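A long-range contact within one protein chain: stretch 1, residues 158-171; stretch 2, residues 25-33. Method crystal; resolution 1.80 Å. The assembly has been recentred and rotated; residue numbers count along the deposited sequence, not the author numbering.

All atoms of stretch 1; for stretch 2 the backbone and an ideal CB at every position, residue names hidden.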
# COMPACT_ATOMS: atom_id res chain seq x y z
N PRO A 158 13.88 -10.28 -18.01
CA PRO A 158 13.44 -11.08 -16.89
C PRO A 158 13.51 -10.32 -15.58
O PRO A 158 14.38 -9.44 -15.40
CB PRO A 158 14.43 -12.24 -16.83
CG PRO A 158 15.40 -12.00 -17.84
CD PRO A 158 15.12 -10.77 -18.61
N LEU A 159 12.58 -10.65 -14.69
CA LEU A 159 12.49 -9.99 -13.41
C LEU A 159 13.62 -10.44 -12.47
O LEU A 159 14.02 -11.60 -12.47
CB LEU A 159 11.15 -10.31 -12.77
CG LEU A 159 9.92 -9.75 -13.49
CD1 LEU A 159 8.67 -10.27 -12.77
CD2 LEU A 159 9.94 -8.20 -13.52
N PRO A 160 14.08 -9.53 -11.62
CA PRO A 160 15.06 -9.87 -10.58
C PRO A 160 14.46 -10.55 -9.36
O PRO A 160 13.25 -10.48 -9.11
CB PRO A 160 15.62 -8.49 -10.19
CG PRO A 160 14.44 -7.60 -10.32
CD PRO A 160 13.69 -8.11 -11.54
N PRO A 161 15.32 -11.15 -8.53
CA PRO A 161 14.87 -11.77 -7.30
C PRO A 161 14.08 -10.79 -6.44
O PRO A 161 14.41 -9.58 -6.36
CB PRO A 161 16.19 -12.16 -6.60
CG PRO A 161 17.16 -12.37 -7.70
CD PRO A 161 16.78 -11.26 -8.69
N GLY A 162 13.00 -11.31 -5.87
CA GLY A 162 12.10 -10.55 -5.03
C GLY A 162 10.86 -10.06 -5.77
O GLY A 162 9.82 -9.78 -5.15
N ALA A 163 10.94 -9.92 -7.09
CA ALA A 163 9.79 -9.45 -7.85
C ALA A 163 8.77 -10.56 -8.02
O ALA A 163 9.11 -11.75 -7.89
CB ALA A 163 10.24 -8.88 -9.22
N VAL A 164 7.51 -10.18 -8.26
CA VAL A 164 6.44 -11.13 -8.46
C VAL A 164 5.93 -11.00 -9.88
O VAL A 164 5.61 -9.89 -10.34
CB VAL A 164 5.28 -10.91 -7.42
CG1 VAL A 164 4.10 -11.80 -7.73
CG2 VAL A 164 5.81 -11.11 -5.99
N VAL A 165 5.85 -12.13 -10.59
CA VAL A 165 5.49 -12.11 -12.00
C VAL A 165 4.08 -11.49 -12.12
O VAL A 165 3.16 -11.84 -11.37
CB VAL A 165 5.47 -13.53 -12.62
CG1 VAL A 165 4.93 -13.48 -14.07
CG2 VAL A 165 6.89 -14.15 -12.55
N GLY A 166 3.93 -10.57 -13.06
CA GLY A 166 2.65 -9.92 -13.32
C GLY A 166 2.42 -8.61 -12.58
O GLY A 166 1.45 -7.90 -12.89
N ARG A 167 3.27 -8.28 -11.60
CA ARG A 167 3.10 -7.04 -10.81
C ARG A 167 3.83 -5.84 -11.39
O ARG A 167 3.21 -4.80 -11.61
CB ARG A 167 3.55 -7.22 -9.36
CG ARG A 167 2.72 -8.23 -8.62
CD ARG A 167 1.35 -7.69 -8.18
NE ARG A 167 0.40 -7.45 -9.26
CZ ARG A 167 -0.25 -8.37 -9.95
NH1 ARG A 167 -0.06 -9.66 -9.72
NH2 ARG A 167 -1.10 -7.99 -10.90
N CYS A 168 5.12 -5.98 -11.62
CA CYS A 168 5.94 -5.01 -12.39
C CYS A 168 6.56 -5.70 -13.62
O CYS A 168 6.74 -6.90 -13.68
CB CYS A 168 7.04 -4.28 -11.53
SG CYS A 168 6.40 -3.14 -10.26
N PHE A 169 6.88 -4.88 -14.62
CA PHE A 169 7.43 -5.31 -15.89
C PHE A 169 8.63 -4.40 -16.20
O PHE A 169 8.60 -3.19 -15.90
CB PHE A 169 6.39 -5.15 -17.01
CG PHE A 169 5.18 -5.98 -16.79
CD1 PHE A 169 4.16 -5.54 -15.97
CD2 PHE A 169 5.07 -7.22 -17.42
CE1 PHE A 169 3.02 -6.33 -15.75
CE2 PHE A 169 3.94 -8.01 -17.22
CZ PHE A 169 2.94 -7.57 -16.36
N ILE A 170 9.68 -4.99 -16.77
CA ILE A 170 10.90 -4.24 -17.08
C ILE A 170 11.22 -4.34 -18.56
O ILE A 170 11.22 -5.42 -19.12
CB ILE A 170 12.11 -4.73 -16.28
CG1 ILE A 170 11.81 -4.77 -14.78
CG2 ILE A 170 13.37 -3.84 -16.63
CD1 ILE A 170 12.95 -5.44 -13.92
N TYR A 171 11.49 -3.19 -19.19
CA TYR A 171 11.83 -3.13 -20.60
C TYR A 171 13.10 -2.34 -20.81
O TYR A 171 13.45 -1.49 -19.99
CB TYR A 171 10.70 -2.52 -21.40
CG TYR A 171 9.35 -3.15 -21.18
CD1 TYR A 171 8.55 -2.73 -20.11
CD2 TYR A 171 8.87 -4.17 -22.00
CE1 TYR A 171 7.31 -3.30 -19.89
CE2 TYR A 171 7.64 -4.74 -21.75
CZ TYR A 171 6.87 -4.30 -20.72
OH TYR A 171 5.65 -4.85 -20.48
N UNK A 25 7.51 -5.76 -5.53
CA UNK A 25 8.03 -5.84 -6.90
C UNK A 25 8.64 -4.51 -7.36
O UNK A 25 9.69 -4.50 -8.00
CB UNK A 25 6.91 -6.26 -7.86
N UNK A 26 8.02 -3.38 -6.99
CA UNK A 26 8.59 -2.07 -7.32
C UNK A 26 9.92 -1.85 -6.72
O UNK A 26 10.84 -1.35 -7.38
CB UNK A 26 7.66 -0.94 -6.87
N UNK A 27 10.04 -2.20 -5.44
CA UNK A 27 11.29 -2.04 -4.79
C UNK A 27 12.34 -2.89 -5.51
O UNK A 27 13.43 -2.40 -5.84
CB UNK A 27 11.18 -2.41 -3.31
N UNK A 28 12.03 -4.17 -5.75
CA UNK A 28 13.02 -5.10 -6.36
C UNK A 28 13.40 -4.64 -7.78
O UNK A 28 14.58 -4.54 -8.12
CB UNK A 28 12.46 -6.52 -6.41
N UNK A 29 12.39 -4.29 -8.57
CA UNK A 29 12.58 -3.87 -9.96
C UNK A 29 13.31 -2.54 -10.06
O UNK A 29 14.22 -2.38 -10.87
CB UNK A 29 11.23 -3.77 -10.67
N UNK A 30 12.93 -1.58 -9.22
CA UNK A 30 13.62 -0.28 -9.25
C UNK A 30 15.07 -0.35 -8.80
O UNK A 30 15.93 0.26 -9.43
CB UNK A 30 12.87 0.72 -8.37
N UNK A 31 15.36 -1.09 -7.74
CA UNK A 31 16.74 -1.21 -7.29
C UNK A 31 17.60 -1.90 -8.36
O UNK A 31 18.71 -1.45 -8.68
CB UNK A 31 16.80 -1.98 -5.97
N UNK A 32 17.03 -2.92 -8.99
CA UNK A 32 17.69 -3.61 -10.09
C UNK A 32 17.91 -2.65 -11.26
O UNK A 32 19.02 -2.56 -11.79
CB UNK A 32 16.87 -4.82 -10.54
N UNK A 33 16.86 -1.92 -11.64
CA UNK A 33 16.91 -1.01 -12.79
C UNK A 33 17.91 0.14 -12.58
O UNK A 33 18.66 0.48 -13.50
CB UNK A 33 15.52 -0.44 -13.06

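Phi/psi values near -65/-45 and i to i+4 backbone hydrogen bonds make stretch 2 helical throughout, so none of its backbone angles calls for glycine; side-chain choice rests on what lies in front of each CB.

Position 25 points toward stretch 1, its ideal CB 3.8 Å from Arg167 CB, 4.0 Å from Cys168 SG and 4.0 Å from Val164 N. That amide is a donor within reach of a short side chain, which favours a small residue with an acceptor; serine suits best, and alanine would fit but leave the amide unanswered from this side, while the extra methyl of a threonine with its hydroxyl turned to the amide would be crowded by Cys168 CB. The residue is Ser25. With chi1 at -58° (m), its OG accepts a hydrogen bond from Val164 N at 2.9 Å, with an N-H...O angle of 149°, and lies 3.5 Å from Arg167 CB.

Position 26 points away, although its ideal CB is 4.2 Å from Cys168 SG. Many side chains would do, provided their first carbons tolerate the sulfur. It is Gln26, whose CG packs 3.6 Å from Cys168 SG. Position 27 points sideways with nothing of stretch 1 within 5.5 Å of its CB, so this contact sets no preference; it is Arg27.

Position 28 points at the type II turn from Pro160 to Ala163. Its ideal CB is already 3.6 Å from Pro161 O and 3.9 Å from Gly162 C, which argues for alanine, perhaps serine or glycine. Ala28 lays its methyl against the turn, CB 3.7 Å from Ala163 N.

Position 29 faces apolar atoms: its ideal CB is 4.0 Å from Ile170 CD1, 4.3 Å from Cys168 CB and 5.0 Å from Pro160 CG. A compact apolar side chain is expected, such as cysteine or alanine; valine in its usual helical rotamer would have a methyl crowded by the Ile170 side chain. Cys29, chi1 -72° (m), places SG 3.7 Å from both Leu159 CD2 and Ile170 CD1, 3.8 Å from Cys168 CB and 3.9 Å from Ala163 CB.

Positions 30 and 31, pointing away and sideways, have no stretch 1 atom within 5.5 Å of their CB; they are Leu30 and Glu31.

Position 32 points toward stretch 1, its ideal CB 3.7 Å from Pro160 CG and 5.2 Å from Ile170 CD1. A flat ring or an aliphatic chain could cover the proline. In His32, Pro160 CB sits over one ring face, 4.0 Å from the centroid and 22° off the normal, a CH-pi contact; Ile170 CD1 lies at the ring edge, near its plane, 4.1 Å from His32 CD2. A water links His32 NE2 (3.1 Å from the water O) to Pro158 O (2.7 Å from the same O).

Position 33 points sideways, its ideal CB 5.4 Å from Ile170 CG2, a weak constraint; it is Ala33.

Stretch 2 25-33: SQRACLEHA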
# COMPACT_ATOMS: atom_id res chain seq x y z
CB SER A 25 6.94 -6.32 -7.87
OG SER A 25 6.44 -7.58 -7.49
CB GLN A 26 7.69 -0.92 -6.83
CG GLN A 26 6.46 -0.77 -7.60
CD GLN A 26 5.46 0.20 -6.95
OE1 GLN A 26 5.40 0.34 -5.72
NE2 GLN A 26 4.71 0.89 -7.78
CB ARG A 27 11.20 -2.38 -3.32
CG ARG A 27 12.52 -2.42 -2.63
CD ARG A 27 12.35 -2.57 -1.12
NE ARG A 27 11.85 -3.90 -0.78
CZ ARG A 27 11.53 -4.29 0.44
NH1 ARG A 27 11.64 -3.46 1.46
NH2 ARG A 27 11.08 -5.52 0.64
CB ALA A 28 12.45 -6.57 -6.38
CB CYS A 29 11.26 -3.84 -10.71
SG CYS A 29 10.63 -5.50 -11.04
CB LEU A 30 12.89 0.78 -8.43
CG LEU A 30 11.58 1.21 -9.09
CD1 LEU A 30 10.78 2.14 -8.15
CD2 LEU A 30 11.79 1.89 -10.45
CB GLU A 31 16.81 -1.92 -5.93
CG GLU A 31 16.31 -0.99 -4.78
CD GLU A 31 16.35 -1.61 -3.41
OE1 GLU A 31 17.02 -2.64 -3.24
OE2 GLU A 31 15.68 -1.10 -2.49
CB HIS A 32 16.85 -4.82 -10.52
CG HIS A 32 17.40 -5.56 -11.70
ND1 HIS A 32 18.62 -6.21 -11.68
CD2 HIS A 32 16.89 -5.76 -12.94
CE1 HIS A 32 18.84 -6.76 -12.86
NE2 HIS A 32 17.79 -6.53 -13.64
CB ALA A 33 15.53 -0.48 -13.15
O HOH W 1 16.80 -8.32 -15.94
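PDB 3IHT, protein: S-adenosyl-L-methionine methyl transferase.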